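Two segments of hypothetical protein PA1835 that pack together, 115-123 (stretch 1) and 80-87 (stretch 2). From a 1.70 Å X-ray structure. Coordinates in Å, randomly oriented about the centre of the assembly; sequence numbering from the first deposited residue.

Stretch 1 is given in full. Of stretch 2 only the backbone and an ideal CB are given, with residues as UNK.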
# COMPACT_ATOMS: atom_id res chain seq x y z
N ASP B 115 9.84 -16.78 15.92
CA ASP B 115 9.32 -17.88 16.76
C ASP B 115 7.80 -17.90 16.45
O ASP B 115 7.00 -17.13 17.01
CB ASP B 115 9.59 -17.57 18.23
CG ASP B 115 8.97 -18.59 19.16
OD1 ASP B 115 8.29 -19.54 18.70
OD2 ASP B 115 9.18 -18.42 20.39
N TRP B 116 7.42 -18.76 15.52
CA TRP B 116 6.04 -18.84 15.08
C TRP B 116 5.08 -19.43 16.08
O TRP B 116 3.87 -19.45 15.85
CB TRP B 116 5.95 -19.62 13.76
CG TRP B 116 6.58 -18.92 12.61
CD1 TRP B 116 7.73 -19.26 11.99
CD2 TRP B 116 6.08 -17.75 11.95
NE1 TRP B 116 8.00 -18.37 10.95
CE2 TRP B 116 7.00 -17.43 10.91
CE3 TRP B 116 4.96 -16.93 12.14
CZ2 TRP B 116 6.82 -16.34 10.07
CZ3 TRP B 116 4.79 -15.82 11.29
CH2 TRP B 116 5.71 -15.55 10.27
N GLN B 117 5.61 -19.94 17.18
CA GLN B 117 4.69 -20.50 18.18
C GLN B 117 4.34 -19.44 19.23
O GLN B 117 3.46 -19.66 20.06
CB GLN B 117 5.30 -21.75 18.84
CG GLN B 117 4.94 -23.06 18.12
CD GLN B 117 5.48 -23.12 16.71
OE1 GLN B 117 6.69 -22.98 16.50
NE2 GLN B 117 4.60 -23.31 15.71
N ALA B 118 5.03 -18.31 19.19
CA ALA B 118 4.81 -17.23 20.16
C ALA B 118 3.57 -16.37 19.87
O ALA B 118 3.17 -16.18 18.72
CB ALA B 118 6.08 -16.34 20.26
N THR B 119 2.92 -15.87 20.92
CA THR B 119 1.76 -14.99 20.72
C THR B 119 2.32 -13.58 20.93
O THR B 119 3.43 -13.42 21.42
CB THR B 119 0.60 -15.26 21.73
OG1 THR B 119 1.12 -15.24 23.07
CG2 THR B 119 -0.07 -16.59 21.45
N GLY B 120 1.56 -12.56 20.58
CA GLY B 120 2.06 -11.20 20.71
C GLY B 120 2.43 -10.68 19.31
O GLY B 120 1.97 -11.21 18.30
N ASN B 121 3.29 -9.66 19.26
CA ASN B 121 3.70 -9.07 18.00
C ASN B 121 4.84 -9.80 17.36
O ASN B 121 5.86 -10.04 18.01
CB ASN B 121 4.12 -7.61 18.25
CG ASN B 121 2.95 -6.76 18.63
OD1 ASN B 121 2.94 -6.07 19.68
ND2 ASN B 121 1.92 -6.82 17.82
N LEU B 122 4.67 -10.17 16.11
CA LEU B 122 5.75 -10.83 15.35
C LEU B 122 6.00 -9.86 14.20
O LEU B 122 5.04 -9.41 13.54
CB LEU B 122 5.30 -12.19 14.78
CG LEU B 122 4.70 -13.21 15.77
CD1 LEU B 122 4.48 -14.58 15.04
CD2 LEU B 122 5.63 -13.37 16.96
N VAL B 123 7.27 -9.54 13.95
CA VAL B 123 7.62 -8.60 12.89
C VAL B 123 8.15 -9.37 11.69
O VAL B 123 9.23 -9.95 11.73
CB VAL B 123 8.66 -7.55 13.41
CG1 VAL B 123 8.92 -6.47 12.36
CG2 VAL B 123 8.15 -6.94 14.74
N UNK B 80 0.24 -19.46 7.20
CA UNK B 80 0.79 -20.82 7.03
C UNK B 80 1.70 -21.27 8.18
O UNK B 80 1.93 -22.46 8.37
CB UNK B 80 1.58 -20.89 5.72
N UNK B 81 2.19 -20.31 8.98
CA UNK B 81 3.17 -20.63 10.00
C UNK B 81 2.75 -20.70 11.47
O UNK B 81 3.35 -21.48 12.23
CB UNK B 81 4.29 -19.59 9.89
N UNK B 82 1.76 -19.92 11.88
CA UNK B 82 1.40 -19.98 13.30
C UNK B 82 0.55 -21.22 13.55
O UNK B 82 -0.01 -21.78 12.61
CB UNK B 82 0.65 -18.72 13.73
N UNK B 83 0.46 -21.66 14.82
CA UNK B 83 -0.33 -22.84 15.21
C UNK B 83 -1.79 -22.61 14.81
O UNK B 83 -2.28 -21.46 14.85
CB UNK B 83 -0.22 -23.11 16.71
N UNK B 84 -2.48 -23.68 14.43
CA UNK B 84 -3.89 -23.58 14.00
C UNK B 84 -4.80 -22.93 15.05
O UNK B 84 -5.81 -22.32 14.71
CB UNK B 84 -4.43 -24.97 13.67
N UNK B 85 -4.42 -23.05 16.32
CA UNK B 85 -5.20 -22.45 17.39
C UNK B 85 -4.93 -20.95 17.60
O UNK B 85 -5.53 -20.33 18.46
CB UNK B 85 -4.92 -23.20 18.69
N UNK B 86 -4.04 -20.36 16.82
CA UNK B 86 -3.74 -18.94 16.98
C UNK B 86 -4.38 -18.16 15.85
O UNK B 86 -4.75 -18.72 14.82
CB UNK B 86 -2.23 -18.70 17.02
N UNK B 87 -4.53 -16.86 16.03
CA UNK B 87 -5.08 -16.05 14.95
C UNK B 87 -4.11 -14.86 14.77
O UNK B 87 -3.32 -14.58 15.64
CB UNK B 87 -6.51 -15.59 15.26

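Position 80 sits near the end of a helix, and its ideal CB finds nothing of stretch 1 within 5.5 Å. Stretch 1 sets no rule here, and many residues would serve; the deposited one is Ala80.

Position 81 is far more constrained. Its CA-to-CB bond points toward stretch 1, and the ideal CB lies a tight 3.3 Å from CD2 of Trp116, over the face of the indole. So close to a flat aromatic surface, a small side chain such as alanine or serine is the easiest fit, and a longer one would need a rotamer that carries it off the ring. The residue is Ser81. Its CB makes a CH-pi contact, 3.5 Å from the centroid of the five-membered ring of Trp116 and 20° off the ring normal, while OG, at chi1 m, finds its hydrogen bond elsewhere in the structure.

At position 82 the chain leaves helical angles, and CA-to-CB runs sideways. CA approaches Trp116 O at 3.6 Å, a CA-H...O geometry with 156° at the hydrogen. The ideal CB lies 3.9 Å from Trp116 O, with the indole edge and Leu122 farther off; an apolar side chain long enough to reach them suits. Ile82 sets CG2 3.8 Å from CE3 of Trp116, near the ring plane, and 4.4 Å from CD1 of Leu122; CD1 of the isoleucine leads away from stretch 1.

Position 83 has phi -59° and psi 146°, which proline accepts readily, and opens a type I turn. Its CB points toward stretch 1, 4.9 Å from NE2 of Gln117, leaving room for a modest side chain; alanine or serine could also fit. Pro83 fills the space with its ring: CD packs 3.2 Å from Trp116 O, and CG lies 3.8 Å from NE2 of Gln117.

Positions 84 and 85 carry the turn past stretch 1 without touching it. Small or polar residues would do at either; at 85, phi -82° and psi 0° do not require glycine, and there is room for a CB. The residues are Ala84 and Gly85.

Position 86 closes the turn, its N bonded to Pro83 O at 2.9 Å. Its CB points toward stretch 1 but stays 5.4 Å from CG2 of Thr119, a gap for a long or flat side chain, with a methyl and the carbonyl of Gln117 as neighbours. Histidine, tyrosine or glutamine are plausible. His86 lays one ring face against CG2 of Thr119 and turns an edge to Gln117 O.

Position 87 is out of reach of stretch 1; it is Arg87.

Stretch 2 (80-87) ASIPAGHR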
# COMPACT_ATOMS: atom_id res chain seq x y z
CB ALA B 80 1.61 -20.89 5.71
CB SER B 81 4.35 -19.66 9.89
OG SER B 81 4.79 -19.56 8.55
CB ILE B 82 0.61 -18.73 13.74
CG1 ILE B 82 -0.71 -18.65 12.95
CG2 ILE B 82 1.47 -17.46 13.48
CD1 ILE B 82 -1.63 -17.51 13.40
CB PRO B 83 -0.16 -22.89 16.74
CG PRO B 83 1.16 -22.25 16.95
CD PRO B 83 1.14 -21.09 15.98
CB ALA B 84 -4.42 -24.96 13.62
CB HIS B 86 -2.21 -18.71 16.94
CG HIS B 86 -1.49 -19.17 18.16
ND1 HIS B 86 -2.10 -19.88 19.18
CD2 HIS B 86 -0.20 -19.00 18.55
CE1 HIS B 86 -1.22 -20.11 20.14
NE2 HIS B 86 -0.06 -19.59 19.78
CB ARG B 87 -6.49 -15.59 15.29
CG ARG B 87 -6.61 -14.38 16.17
CD ARG B 87 -8.12 -14.04 16.44
NE ARG B 87 -8.91 -13.80 15.22
CZ ARG B 87 -9.52 -14.76 14.51
NH1 ARG B 87 -9.45 -16.03 14.88
NH2 ARG B 87 -10.19 -14.44 13.40
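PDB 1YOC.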